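Local coordinates for protein extracellular ligand-binding receptor (Verminephrobacter eiseniae, PDB 4M88) that probably binds amino acids outside the cytoplasm as the solute-receptor component of an ABC transporter, in the manner of the leucine-binding protein family, at residues A[47-52]-A[68-73]; A[117-122]-A[332-337]; A[255-260]-A[341-346]; A[268-273]-A[282-287]. One frame throughout, in Å; residues are numbered along the deposited sequence.

Interaction 1. Residues A[47-52]-A[68-73]; sequences TLFEAD and MEKKPL
F49 reaches out from strand 45-52 to meet K70 and P72, which sit in the connection between helix 57-68 and strand 74-76. Its CE2 atom does the touching on both counts, lying 3.9 Å from K70 CB and 3.9 Å from P72 CB. The lysine's CG hangs over one face, 4.2 Å from the centroid of the F49 ring and only 8° off the ring normal, a CH-pi contact made almost squarely above the centre. P72 CB instead meets the ring at its edge, in plane. The backbone and chi1 (-54°) set K70 CG over the ring, and the bend at chi2 then turns the rest of the chain away. Behind these contacts the loop is shaped by a type I turn from M68 to K71, closed by K71 N to M68 O at 3.0 Å. In the sheet, the F49 backbone is bonded to L7 and Q9 of strand 4-11, and its side chain also touches V6 and A67. No hydrogen bond links the two segments of this beta-alpha-beta crossover; between them the contact rests on apolar and CH-pi packing, with the lysine contributing its methylenes rather than its charge.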
loop_
_atom_site.group_PDB
_atom_site.type_symbol
_atom_site.label_atom_id
_atom_site.label_comp_id
_atom_site.label_asym_id
_atom_site.label_seq_id
_atom_site.Cartn_x
_atom_site.Cartn_y
_atom_site.Cartn_z
ATOM N N THR A 47 -16.678 14.701 -5.947
ATOM C CA THR A 47 -17.244 13.538 -6.618
ATOM C C THR A 47 -16.128 12.613 -7.059
ATOM O O THR A 47 -15.002 13.054 -7.287
ATOM C CB THR A 47 -18.081 13.938 -7.836
ATOM O OG1 THR A 47 -17.320 14.824 -8.667
ATOM C CG2 THR A 47 -19.329 14.655 -7.391
ATOM N N LEU A 48 -16.443 11.329 -7.156
ATOM C CA LEU A 48 -15.458 10.339 -7.560
ATOM C C LEU A 48 -15.971 9.607 -8.777
ATOM O O LEU A 48 -17.128 9.183 -8.815
ATOM C CB LEU A 48 -15.221 9.330 -6.435
ATOM C CG LEU A 48 -14.172 8.263 -6.746
ATOM C CD1 LEU A 48 -12.755 8.850 -6.768
ATOM C CD2 LEU A 48 -14.267 7.097 -5.758
ATOM N N PHE A 49 -15.134 9.464 -9.791
ATOM C CA PHE A 49 -15.473 8.506 -10.828
ATOM C C PHE A 49 -14.459 7.389 -10.756
ATOM O O PHE A 49 -13.368 7.564 -10.203
ATOM C CB PHE A 49 -15.497 9.141 -12.204
ATOM C CG PHE A 49 -14.149 9.510 -12.713
ATOM C CD1 PHE A 49 -13.418 8.616 -13.482
ATOM C CD2 PHE A 49 -13.609 10.750 -12.425
ATOM C CE1 PHE A 49 -12.158 8.949 -13.943
ATOM C CE2 PHE A 49 -12.355 11.102 -12.894
ATOM C CZ PHE A 49 -11.627 10.202 -13.648
ATOM N N GLU A 50 -14.828 6.239 -11.300
ATOM C CA GLU A 50 -14.000 5.051 -11.210
ATOM C C GLU A 50 -13.811 4.470 -12.585
ATOM O O GLU A 50 -14.656 4.641 -13.472
ATOM C CB GLU A 50 -14.661 4.009 -10.303
ATOM C CG GLU A 50 -14.795 4.455 -8.858
ATOM C CD GLU A 50 -16.218 4.373 -8.343
ATOM O OE1 GLU A 50 -17.158 4.307 -9.163
ATOM O OE2 GLU A 50 -16.393 4.380 -7.109
ATOM N N ALA A 51 -12.710 3.756 -12.766
ATOM C CA ALA A 51 -12.456 3.108 -14.037
ATOM C C ALA A 51 -11.647 1.861 -13.736
ATOM O O ALA A 51 -10.752 1.895 -12.892
ATOM C CB ALA A 51 -11.695 4.039 -14.969
ATOM N N ASP A 52 -11.973 0.769 -14.419
ATOM C CA ASP A 52 -11.343 -0.527 -14.171
ATOM C C ASP A 52 -10.190 -0.768 -15.143
ATOM O O ASP A 52 -10.405 -0.794 -16.357
ATOM C CB ASP A 52 -12.408 -1.624 -14.314
ATOM C CG ASP A 52 -11.869 -3.026 -14.093
ATOM O OD1 ASP A 52 -10.792 -3.192 -13.485
ATOM O OD2 ASP A 52 -12.554 -3.982 -14.526
HETATM N N MSE A 68 -8.738 11.376 -17.829
HETATM C CA MSE A 68 -8.312 12.766 -17.987
HETATM C C MSE A 68 -9.375 13.646 -18.664
HETATM O O MSE A 68 -9.412 14.856 -18.438
HETATM C CB MSE A 68 -6.987 12.862 -18.748
HETATM C CG MSE A 68 -5.788 12.377 -17.976
HETATM SE SE MSE A 68 -5.587 13.290 -16.232
HETATM C CE MSE A 68 -5.418 15.117 -16.894
ATOM N N GLU A 69 -10.234 13.045 -19.484
ATOM C CA GLU A 69 -11.298 13.808 -20.140
ATOM C C GLU A 69 -12.300 14.388 -19.138
ATOM O O GLU A 69 -12.990 15.360 -19.452
ATOM C CB GLU A 69 -12.038 12.944 -21.164
ATOM C CG GLU A 69 -11.256 12.682 -22.439
ATOM C CD GLU A 69 -12.130 12.127 -23.545
ATOM O OE1 GLU A 69 -12.784 11.088 -23.312
ATOM O OE2 GLU A 69 -12.158 12.731 -24.639
ATOM N N LYS A 70 -12.376 13.792 -17.948
ATOM C CA LYS A 70 -13.285 14.256 -16.901
ATOM C C LYS A 70 -12.694 15.404 -16.088
ATOM O O LYS A 70 -13.324 15.880 -15.141
ATOM C CB LYS A 70 -13.667 13.108 -15.953
ATOM C CG LYS A 70 -14.237 11.876 -16.638
ATOM C CD LYS A 70 -15.365 12.275 -17.580
ATOM C CE LYS A 70 -15.594 11.240 -18.687
ATOM N NZ LYS A 70 -16.354 11.820 -19.842
ATOM N N LYS A 71 -11.487 15.839 -16.460
ATOM C CA LYS A 71 -10.768 16.915 -15.773
ATOM C C LYS A 71 -10.634 16.710 -14.256
ATOM O O LYS A 71 -10.946 17.612 -13.478
ATOM C CB LYS A 71 -11.415 18.270 -16.087
ATOM C CG LYS A 71 -11.547 18.530 -17.586
ATOM C CD LYS A 71 -12.566 19.619 -17.903
ATOM C CE LYS A 71 -11.993 21.006 -17.702
ATOM N NZ LYS A 71 -12.938 22.046 -18.208
ATOM N N PRO A 72 -10.144 15.529 -13.829
ATOM C CA PRO A 72 -9.989 15.330 -12.382
ATOM C C PRO A 72 -8.841 16.190 -11.851
ATOM O O PRO A 72 -7.898 16.475 -12.600
ATOM C CB PRO A 72 -9.608 13.850 -12.275
ATOM C CG PRO A 72 -8.858 13.572 -13.564
ATOM C CD PRO A 72 -9.544 14.425 -14.610
ATOM N N LEU A 73 -8.926 16.614 -10.592
ATOM C CA LEU A 73 -7.806 17.306 -9.950
ATOM C C LEU A 73 -6.738 16.290 -9.607
ATOM O O LEU A 73 -5.534 16.587 -9.654
ATOM C CB LEU A 73 -8.251 17.989 -8.653
ATOM C CG LEU A 73 -8.799 19.409 -8.771
ATOM C CD1 LEU A 73 -10.110 19.415 -9.514
ATOM C CD2 LEU A 73 -8.970 20.028 -7.397
#

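Interaction 2. Residues A[117-122]-A[332-337]; sequences KFFHVR and LDFSKG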
loop_
_atom_site.group_PDB
_atom_site.type_symbol
_atom_site.label_atom_id
_atom_site.label_comp_id
_atom_site.label_asym_id
_atom_site.label_seq_id
_atom_site.Cartn_x
_atom_site.Cartn_y
_atom_site.Cartn_z
ATOM N N LYS A 117 4.796 14.577 -10.445
ATOM C CA LYS A 117 3.357 14.708 -10.215
ATOM C C LYS A 117 2.772 13.529 -9.418
ATOM O O LYS A 117 1.567 13.460 -9.184
ATOM C CB LYS A 117 2.613 14.860 -11.551
ATOM C CG LYS A 117 2.948 16.149 -12.300
ATOM C CD LYS A 117 2.168 16.220 -13.608
ATOM C CE LYS A 117 2.615 17.400 -14.448
ATOM N NZ LYS A 117 1.879 17.415 -15.739
ATOM N N PHE A 118 3.639 12.614 -8.996
ATOM C CA PHE A 118 3.240 11.356 -8.365
ATOM C C PHE A 118 3.684 11.434 -6.898
ATOM O O PHE A 118 4.889 11.477 -6.608
ATOM C CB PHE A 118 3.939 10.220 -9.123
ATOM C CG PHE A 118 3.528 8.828 -8.716
ATOM C CD1 PHE A 118 2.366 8.594 -7.995
ATOM C CD2 PHE A 118 4.337 7.745 -9.062
ATOM C CE1 PHE A 118 1.996 7.287 -7.626
ATOM C CE2 PHE A 118 3.995 6.443 -8.697
ATOM C CZ PHE A 118 2.813 6.211 -7.973
ATOM N N PHE A 119 2.712 11.527 -5.986
ATOM C CA PHE A 119 2.990 11.731 -4.551
ATOM C C PHE A 119 2.689 10.456 -3.794
ATOM O O PHE A 119 1.769 9.734 -4.160
ATOM C CB PHE A 119 2.120 12.865 -3.986
ATOM C CG PHE A 119 2.506 14.227 -4.483
ATOM C CD1 PHE A 119 3.305 15.057 -3.712
ATOM C CD2 PHE A 119 2.085 14.670 -5.731
ATOM C CE1 PHE A 119 3.672 16.317 -4.162
ATOM C CE2 PHE A 119 2.447 15.940 -6.202
ATOM C CZ PHE A 119 3.243 16.759 -5.411
ATOM N N HIS A 120 3.461 10.164 -2.745
ATOM C CA HIS A 120 3.289 8.888 -2.046
ATOM C C HIS A 120 2.879 9.115 -0.606
ATOM O O HIS A 120 3.531 9.858 0.113
ATOM C CB HIS A 120 4.589 8.082 -2.102
ATOM C CG HIS A 120 5.093 7.893 -3.494
ATOM N ND1 HIS A 120 4.621 6.898 -4.325
ATOM C CD2 HIS A 120 5.971 8.616 -4.230
ATOM C CE1 HIS A 120 5.211 7.000 -5.505
ATOM N NE2 HIS A 120 6.029 8.038 -5.476
ATOM N N VAL A 121 1.783 8.481 -0.200
ATOM C CA VAL A 121 1.268 8.630 1.155
ATOM C C VAL A 121 1.811 7.506 2.052
ATOM O O VAL A 121 2.064 7.720 3.229
ATOM C CB VAL A 121 -0.276 8.657 1.153
ATOM C CG1 VAL A 121 -0.819 8.719 2.561
ATOM C CG2 VAL A 121 -0.767 9.873 0.358
ATOM N N ARG A 122 1.984 6.315 1.495
ATOM C CA ARG A 122 2.536 5.212 2.276
ATOM C C ARG A 122 4.054 5.238 2.214
ATOM O O ARG A 122 4.641 5.688 1.221
ATOM C CB ARG A 122 2.049 3.865 1.736
ATOM C CG ARG A 122 2.423 3.657 0.266
ATOM C CD ARG A 122 2.350 2.193 -0.120
ATOM N NE ARG A 122 1.120 1.594 0.390
ATOM C CZ ARG A 122 1.036 0.356 0.865
ATOM N NH1 ARG A 122 -0.128 -0.116 1.304
ATOM N NH2 ARG A 122 2.118 -0.415 0.891
ATOM N N LEU A 332 2.286 13.909 7.424
ATOM C CA LEU A 332 2.756 13.863 6.051
ATOM C C LEU A 332 3.508 15.141 5.769
ATOM O O LEU A 332 3.116 16.216 6.229
ATOM C CB LEU A 332 1.585 13.791 5.073
ATOM C CG LEU A 332 0.915 12.438 4.874
ATOM C CD1 LEU A 332 -0.281 12.613 3.965
ATOM C CD2 LEU A 332 1.889 11.460 4.257
ATOM N N ASP A 333 4.578 15.025 4.992
ATOM C CA ASP A 333 5.363 16.188 4.596
ATOM C C ASP A 333 5.953 15.924 3.220
ATOM O O ASP A 333 6.720 14.974 3.055
ATOM C CB ASP A 333 6.499 16.415 5.593
ATOM C CG ASP A 333 7.262 17.712 5.335
ATOM O OD1 ASP A 333 6.866 18.484 4.433
ATOM O OD2 ASP A 333 8.256 17.970 6.052
ATOM N N PHE A 334 5.611 16.768 2.247
ATOM C CA PHE A 334 6.178 16.675 0.908
ATOM C C PHE A 334 7.171 17.813 0.627
ATOM O O PHE A 334 7.475 18.095 -0.534
ATOM C CB PHE A 334 5.057 16.699 -0.141
ATOM C CG PHE A 334 4.041 15.595 0.024
ATOM C CD1 PHE A 334 4.348 14.290 -0.338
ATOM C CD2 PHE A 334 2.774 15.871 0.517
ATOM C CE1 PHE A 334 3.402 13.259 -0.206
ATOM C CE2 PHE A 334 1.819 14.854 0.657
ATOM C CZ PHE A 334 2.135 13.543 0.297
ATOM N N SER A 335 7.676 18.454 1.682
ATOM C CA SER A 335 8.619 19.574 1.551
ATOM C C SER A 335 9.947 19.180 0.919
ATOM O O SER A 335 10.593 19.995 0.256
ATOM C CB SER A 335 8.950 20.164 2.930
ATOM O OG SER A 335 7.827 20.758 3.537
ATOM N N LYS A 336 10.375 17.950 1.181
ATOM C CA LYS A 336 11.709 17.498 0.788
ATOM C C LYS A 336 11.660 16.565 -0.412
ATOM O O LYS A 336 12.691 16.097 -0.889
ATOM C CB LYS A 336 12.372 16.775 1.967
ATOM C CG LYS A 336 12.297 17.566 3.267
ATOM C CD LYS A 336 12.954 16.833 4.409
ATOM C CE LYS A 336 12.348 17.248 5.739
ATOM N NZ LYS A 336 12.867 16.410 6.849
ATOM N N GLY A 337 10.459 16.280 -0.892
ATOM C CA GLY A 337 10.297 15.349 -1.986
ATOM C C GLY A 337 8.908 14.748 -1.962
ATOM O O GLY A 337 8.098 15.053 -1.080
#
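F119, on the short edge strand 118-119, turns the edge of its ring toward the face of F334 in an edge-to-face pair. The planes stand at 87° and the centroids of the F119 and F334 rings lie 5.2 Å apart. F119 CD1 leads, 3.6 Å from F334 CD1 and displaced toward the rim of the ring it faces. L319 of helix 312-321 touches both phenylalanines. At H120 the backbone takes over: its carbonyl O comes to 3.4 Å from F334 CE1, at the edge of that ring. This strand borders the parallel sheet of one lobe of a periplasmic-binding-protein fold, and the 332-337 loop, returning from more than 200 residues further on, packs against that border. The loop is shaped by an Asx turn in which D333 OD1 takes two donors, S335 N from above the carboxylate plane and S335 OG, at 2.6 Å, through the syn lone pair. Next comes V121, whose CG1 lies 4.2 Å from L332 CD1, while the other leucine methyl, CD2, approaches V121 O at 3.9 Å. T297 of helix 286-303 touches both V121 and L332, and N102 OD1 accepts from the backbone N of V121 and of R122.

Interaction 3. Residues A[255-260]-A[341-346]; sequences AFPDPN and SRYVNI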
loop_
_atom_site.group_PDB
_atom_site.type_symbol
_atom_site.label_atom_id
_atom_site.label_comp_id
_atom_site.label_asym_id
_atom_site.label_seq_id
_atom_site.Cartn_x
_atom_site.Cartn_y
_atom_site.Cartn_z
ATOM N N ALA A 255 2.104 0.522 7.075
ATOM C CA ALA A 255 2.471 1.867 6.643
ATOM C C ALA A 255 1.549 2.899 7.275
ATOM O O ALA A 255 1.752 4.106 7.116
ATOM C CB ALA A 255 2.409 1.977 5.116
ATOM N N PHE A 256 0.547 2.419 8.003
ATOM C CA PHE A 256 -0.459 3.297 8.593
ATOM C C PHE A 256 -0.803 2.758 9.970
ATOM O O PHE A 256 -0.551 1.574 10.240
ATOM C CB PHE A 256 -1.719 3.286 7.720
ATOM C CG PHE A 256 -1.481 3.731 6.314
ATOM C CD1 PHE A 256 -1.305 5.078 6.028
ATOM C CD2 PHE A 256 -1.420 2.808 5.273
ATOM C CE1 PHE A 256 -1.084 5.507 4.730
ATOM C CE2 PHE A 256 -1.197 3.229 3.972
ATOM C CZ PHE A 256 -1.030 4.584 3.700
ATOM N N PRO A 257 -1.393 3.605 10.839
ATOM C CA PRO A 257 -1.883 3.101 12.133
ATOM C C PRO A 257 -2.897 1.992 11.907
ATOM O O PRO A 257 -3.474 1.886 10.824
ATOM C CB PRO A 257 -2.573 4.325 12.752
ATOM C CG PRO A 257 -1.884 5.509 12.116
ATOM C CD PRO A 257 -1.598 5.061 10.698
ATOM N N ASP A 258 -3.101 1.147 12.906
ATOM C CA ASP A 258 -3.991 0.018 12.715
ATOM C C ASP A 258 -5.412 0.512 12.465
ATOM O O ASP A 258 -5.901 1.372 13.192
ATOM C CB ASP A 258 -3.959 -0.903 13.936
ATOM C CG ASP A 258 -4.685 -2.206 13.679
ATOM O OD1 ASP A 258 -5.929 -2.200 13.788
ATOM O OD2 ASP A 258 -4.011 -3.214 13.344
ATOM N N PRO A 259 -6.076 -0.038 11.426
ATOM C CA PRO A 259 -7.422 0.406 11.034
ATOM C C PRO A 259 -8.492 0.033 12.057
ATOM O O PRO A 259 -9.594 0.580 12.016
ATOM C CB PRO A 259 -7.664 -0.320 9.705
ATOM C CG PRO A 259 -6.750 -1.518 9.741
ATOM C CD PRO A 259 -5.528 -1.048 10.500
ATOM N N ASN A 260 -8.165 -0.873 12.974
ATOM C CA ASN A 260 -9.142 -1.317 13.952
ATOM C C ASN A 260 -8.881 -0.874 15.390
ATOM O O ASN A 260 -9.656 -1.193 16.291
ATOM C CB ASN A 260 -9.296 -2.842 13.880
ATOM C CG ASN A 260 -9.910 -3.285 12.572
ATOM O OD1 ASN A 260 -11.068 -2.975 12.295
ATOM N ND2 ASN A 260 -9.133 -3.999 11.751
ATOM N N SER A 341 5.663 10.125 3.758
ATOM C CA SER A 341 5.609 9.417 5.034
ATOM C C SER A 341 6.818 8.517 5.267
ATOM O O SER A 341 7.236 7.803 4.366
ATOM C CB SER A 341 4.332 8.571 5.115
ATOM O OG SER A 341 4.313 7.792 6.308
ATOM N N ARG A 342 7.358 8.543 6.484
ATOM C CA ARG A 342 8.346 7.541 6.906
ATOM C C ARG A 342 7.809 6.659 8.043
ATOM O O ARG A 342 8.577 6.008 8.769
ATOM C CB ARG A 342 9.657 8.207 7.321
ATOM C CG ARG A 342 10.595 8.567 6.160
ATOM C CD ARG A 342 12.043 8.787 6.669
ATOM N NE ARG A 342 12.942 7.684 6.317
ATOM C CZ ARG A 342 13.738 7.045 7.173
ATOM N NH1 ARG A 342 13.765 7.392 8.454
ATOM N NH2 ARG A 342 14.512 6.054 6.746
ATOM N N TYR A 343 6.490 6.636 8.199
ATOM C CA TYR A 343 5.859 5.793 9.215
ATOM C C TYR A 343 5.951 4.317 8.824
ATOM O O TYR A 343 5.458 3.907 7.786
ATOM C CB TYR A 343 4.385 6.189 9.414
ATOM C CG TYR A 343 3.646 5.375 10.467
ATOM C CD1 TYR A 343 3.390 5.901 11.724
ATOM C CD2 TYR A 343 3.197 4.082 10.197
ATOM C CE1 TYR A 343 2.717 5.161 12.689
ATOM C CE2 TYR A 343 2.529 3.334 11.154
ATOM C CZ TYR A 343 2.283 3.884 12.392
ATOM O OH TYR A 343 1.621 3.136 13.345
ATOM N N VAL A 344 6.571 3.511 9.680
ATOM C CA VAL A 344 6.592 2.069 9.474
ATOM C C VAL A 344 6.453 1.412 10.846
ATOM O O VAL A 344 7.127 1.802 11.790
ATOM C CB VAL A 344 7.907 1.623 8.791
ATOM C CG1 VAL A 344 8.153 0.163 9.033
ATOM C CG2 VAL A 344 7.885 1.922 7.292
ATOM N N ASN A 345 5.563 0.434 10.967
ATOM C CA ASN A 345 5.319 -0.175 12.268
ATOM C C ASN A 345 5.030 -1.658 12.060
ATOM O O ASN A 345 4.114 -2.024 11.326
ATOM C CB ASN A 345 4.128 0.514 12.946
ATOM C CG ASN A 345 4.000 0.171 14.424
ATOM O OD1 ASN A 345 4.758 -0.635 14.964
ATOM N ND2 ASN A 345 3.037 0.796 15.087
ATOM N N ILE A 346 5.819 -2.518 12.689
ATOM C CA ILE A 346 5.629 -3.942 12.455
ATOM C C ILE A 346 4.656 -4.521 13.457
ATOM O O ILE A 346 4.868 -4.412 14.668
ATOM C CB ILE A 346 6.945 -4.708 12.569
ATOM C CG1 ILE A 346 7.953 -4.176 11.556
ATOM C CG2 ILE A 346 6.702 -6.192 12.353
ATOM C CD1 ILE A 346 9.292 -4.859 11.641
HETATM O O HOH W 1 3.749 5.217 5.974
HETATM O O HOH W 2 0.338 0.650 12.822
#
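Y343 brings its ring to the backbone of A255, F256 and P257, and nearly all the direct contact between the segments is made by this one side chain. The close part runs up one side of the ring: CD2 stands 3.4 Å from A255 O, CE2 is 3.6 Å from F256 C, and OH ends 3.7 Å from P257 CA. With CG anti to the backbone N (chi1 -179°), the ring reaches these peptides at an oblique angle, and F330 of strand 330-332 touches both it and P257. On the looser margins one water donates to A255 O, at 2.6 Å, and to Y343 O while accepting from S341 OG; the same serine oxygen accepts from Y343 N in an ST turn. A second water joins F256 O to Y343 OH, which accepts from N345 ND2 at 3.2 Å and lies 8° out of the N345 amide plane. No direct hydrogen bond crosses the contact, leaving the polar links to water. A glycerol, probably from the crystallisation liquor, lies near the tyrosine side chain. Both segments adjoin neighbouring antiparallel strands of the larger sheet, 250-254 and 345-349, consistent with the interdomain hinge of a two-lobed periplasmic binding protein.

Interaction 4. Residues A[268-273]-A[282-287]; sequences REFQAA and QEYTEF
Y284 packs into the side of helix 265-277, against F270 and Q271. At its root, CB lies 3.8 Å from F270 CE2, meeting the phenylalanine near the plane of its ring, at the edge. CG follows at 4.0 Å from the same F270 CE2. CD2 is shared, with F270 CE2 and Q271 CG each 3.9 Å away, and by CE2 the neighbour is the glutamine alone, whose CG comes to 3.7 Å from Y284 CE2. The OH passes Q271 O and finds its hydrogen-bond partner in K275 NZ, one turn further along the helix. The F270 and Y284 rings are oblique, planes at 74° and centroids 5.4 Å apart, with the two side chains running past each other in opposite directions. F270 CG is anti to the backbone N (chi1 161°), which sends its ring out beside the tyrosine. The Q271 amide, tilted 22° from the tyrosine plane, is held at both ends: NE2 donates to D261 O and P259 O, and OE1 accepts from K262 NZ. Just after the tyrosine, T285 N-caps helix 286-303. The contact therefore joins helix 265-277 to the start of helix 286-303, where F270 also touches Q288 and L289 and meets Y292 edge-to-face.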
loop_
_atom_site.group_PDB
_atom_site.type_symbol
_atom_site.label_atom_id
_atom_site.label_comp_id
_atom_site.label_asym_id
_atom_site.label_seq_id
_atom_site.Cartn_x
_atom_site.Cartn_y
_atom_site.Cartn_z
ATOM N N ARG A 268 -10.162 7.102 14.765
ATOM C CA ARG A 268 -11.563 7.263 15.127
ATOM C C ARG A 268 -12.363 7.944 14.014
ATOM O O ARG A 268 -13.517 7.581 13.761
ATOM C CB ARG A 268 -11.692 8.045 16.432
ATOM C CG ARG A 268 -11.086 7.341 17.621
ATOM C CD ARG A 268 -11.073 8.254 18.845
ATOM N NE ARG A 268 -9.803 8.117 19.549
ATOM C CZ ARG A 268 -8.976 9.119 19.819
ATOM N NH1 ARG A 268 -9.287 10.360 19.477
ATOM N NH2 ARG A 268 -7.839 8.876 20.452
ATOM N N GLU A 269 -11.750 8.924 13.356
ATOM C CA GLU A 269 -12.386 9.613 12.231
ATOM C C GLU A 269 -12.590 8.687 11.025
ATOM O O GLU A 269 -13.624 8.741 10.353
ATOM C CB GLU A 269 -11.568 10.852 11.841
ATOM C CG GLU A 269 -11.593 11.925 12.933
ATOM C CD GLU A 269 -10.573 13.032 12.737
ATOM O OE1 GLU A 269 -9.550 12.809 12.051
ATOM O OE2 GLU A 269 -10.799 14.130 13.292
ATOM N N PHE A 270 -11.597 7.846 10.752
ATOM C CA PHE A 270 -11.724 6.830 9.727
ATOM C C PHE A 270 -12.861 5.877 10.092
ATOM O O PHE A 270 -13.718 5.585 9.272
ATOM C CB PHE A 270 -10.404 6.064 9.589
ATOM C CG PHE A 270 -10.542 4.727 8.908
ATOM C CD1 PHE A 270 -10.822 4.647 7.546
ATOM C CD2 PHE A 270 -10.364 3.548 9.629
ATOM C CE1 PHE A 270 -10.946 3.408 6.913
ATOM C CE2 PHE A 270 -10.485 2.312 9.009
ATOM C CZ PHE A 270 -10.774 2.241 7.646
ATOM N N GLN A 271 -12.871 5.388 11.329
ATOM C CA GLN A 271 -13.908 4.443 11.722
ATOM C C GLN A 271 -15.286 5.084 11.647
ATOM O O GLN A 271 -16.241 4.450 11.203
ATOM C CB GLN A 271 -13.625 3.859 13.107
ATOM C CG GLN A 271 -12.441 2.889 13.088
ATOM C CD GLN A 271 -11.665 2.907 14.392
ATOM O OE1 GLN A 271 -12.074 3.552 15.355
ATOM N NE2 GLN A 271 -10.541 2.205 14.428
ATOM N N ALA A 272 -15.388 6.347 12.044
ATOM C CA ALA A 272 -16.661 7.056 11.954
ATOM C C ALA A 272 -17.122 7.176 10.502
ATOM O O ALA A 272 -18.311 7.036 10.203
ATOM C CB ALA A 272 -16.553 8.426 12.596
ATOM N N ALA A 273 -16.179 7.435 9.605
ATOM C CA ALA A 273 -16.498 7.567 8.186
ATOM C C ALA A 273 -16.978 6.231 7.629
ATOM O O ALA A 273 -17.926 6.179 6.846
ATOM C CB ALA A 273 -15.290 8.104 7.408
ATOM N N GLN A 282 -18.052 -4.844 9.931
ATOM C CA GLN A 282 -17.793 -5.089 11.342
ATOM C C GLN A 282 -16.320 -4.895 11.668
ATOM O O GLN A 282 -15.955 -4.678 12.821
ATOM C CB GLN A 282 -18.217 -6.511 11.716
ATOM C CG GLN A 282 -19.688 -6.811 11.485
ATOM C CD GLN A 282 -20.548 -6.401 12.660
ATOM O OE1 GLN A 282 -20.107 -6.449 13.809
ATOM N NE2 GLN A 282 -21.784 -5.991 12.381
ATOM N N GLU A 283 -15.481 -4.982 10.641
ATOM C CA GLU A 283 -14.036 -4.948 10.815
ATOM C C GLU A 283 -13.440 -4.257 9.593
ATOM O O GLU A 283 -14.001 -4.375 8.504
ATOM C CB GLU A 283 -13.507 -6.379 10.916
ATOM C CG GLU A 283 -12.121 -6.513 11.507
ATOM C CD GLU A 283 -11.695 -7.966 11.645
ATOM O OE1 GLU A 283 -12.489 -8.774 12.179
ATOM O OE2 GLU A 283 -10.571 -8.296 11.211
ATOM N N TYR A 284 -12.326 -3.542 9.763
ATOM C CA TYR A 284 -11.731 -2.787 8.647
ATOM C C TYR A 284 -10.375 -3.321 8.210
ATOM O O TYR A 284 -9.744 -4.087 8.933
ATOM C CB TYR A 284 -11.619 -1.307 9.001
ATOM C CG TYR A 284 -12.943 -0.754 9.451
ATOM C CD1 TYR A 284 -14.086 -0.955 8.689
ATOM C CD2 TYR A 284 -13.064 -0.088 10.657
ATOM C CE1 TYR A 284 -15.318 -0.484 9.107
ATOM C CE2 TYR A 284 -14.281 0.389 11.085
ATOM C CZ TYR A 284 -15.405 0.187 10.308
ATOM O OH TYR A 284 -16.623 0.663 10.734
ATOM N N THR A 285 -9.935 -2.919 7.016
ATOM C CA THR A 285 -8.632 -3.339 6.499
ATOM C C THR A 285 -7.698 -2.152 6.264
ATOM O O THR A 285 -8.129 -0.988 6.234
ATOM C CB THR A 285 -8.752 -4.085 5.164
ATOM O OG1 THR A 285 -9.085 -3.156 4.123
ATOM C CG2 THR A 285 -9.816 -5.153 5.243
ATOM N N GLU A 286 -6.421 -2.468 6.067
ATOM C CA GLU A 286 -5.401 -1.470 5.780
ATOM C C GLU A 286 -5.657 -0.772 4.441
ATOM O O GLU A 286 -5.347 0.406 4.278
ATOM C CB GLU A 286 -4.024 -2.140 5.770
ATOM C CG GLU A 286 -3.585 -2.706 7.135
ATOM C CD GLU A 286 -4.157 -4.087 7.441
ATOM O OE1 GLU A 286 -5.029 -4.574 6.684
ATOM O OE2 GLU A 286 -3.716 -4.690 8.446
ATOM N N PHE A 287 -6.227 -1.487 3.478
ATOM C CA PHE A 287 -6.530 -0.848 2.196
ATOM C C PHE A 287 -7.660 0.175 2.298
ATOM O O PHE A 287 -7.625 1.205 1.630
ATOM C CB PHE A 287 -6.818 -1.879 1.112
ATOM C CG PHE A 287 -5.575 -2.521 0.569
ATOM C CD1 PHE A 287 -4.477 -1.736 0.226
ATOM C CD2 PHE A 287 -5.478 -3.895 0.455
ATOM C CE1 PHE A 287 -3.302 -2.319 -0.251
ATOM C CE2 PHE A 287 -4.315 -4.485 -0.025
ATOM C CZ PHE A 287 -3.227 -3.693 -0.380
#

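Interaction 1 comes first along the chain and stands apart, its centre 21 to 28 Å from the others. It shares the five-stranded parallel sheet with interaction 2, at opposite borders, strands 45-52 and 118-119. Interactions 2 and 3 cross in sequence and touch where V121 and R122 meet F256, and where V121 and L332 meet S341. Interaction 4 falls within the sequence span of both; it joins interaction 3, centres about 14 Å apart, through N260 with Y284 and P259 with Q271, and touches interaction 2 where F287 meets R122. Interaction 3 leads to the seven-stranded sheet, while 2 and 4 lie on the side of the first, which places 2 and 3 near where the two lobes join.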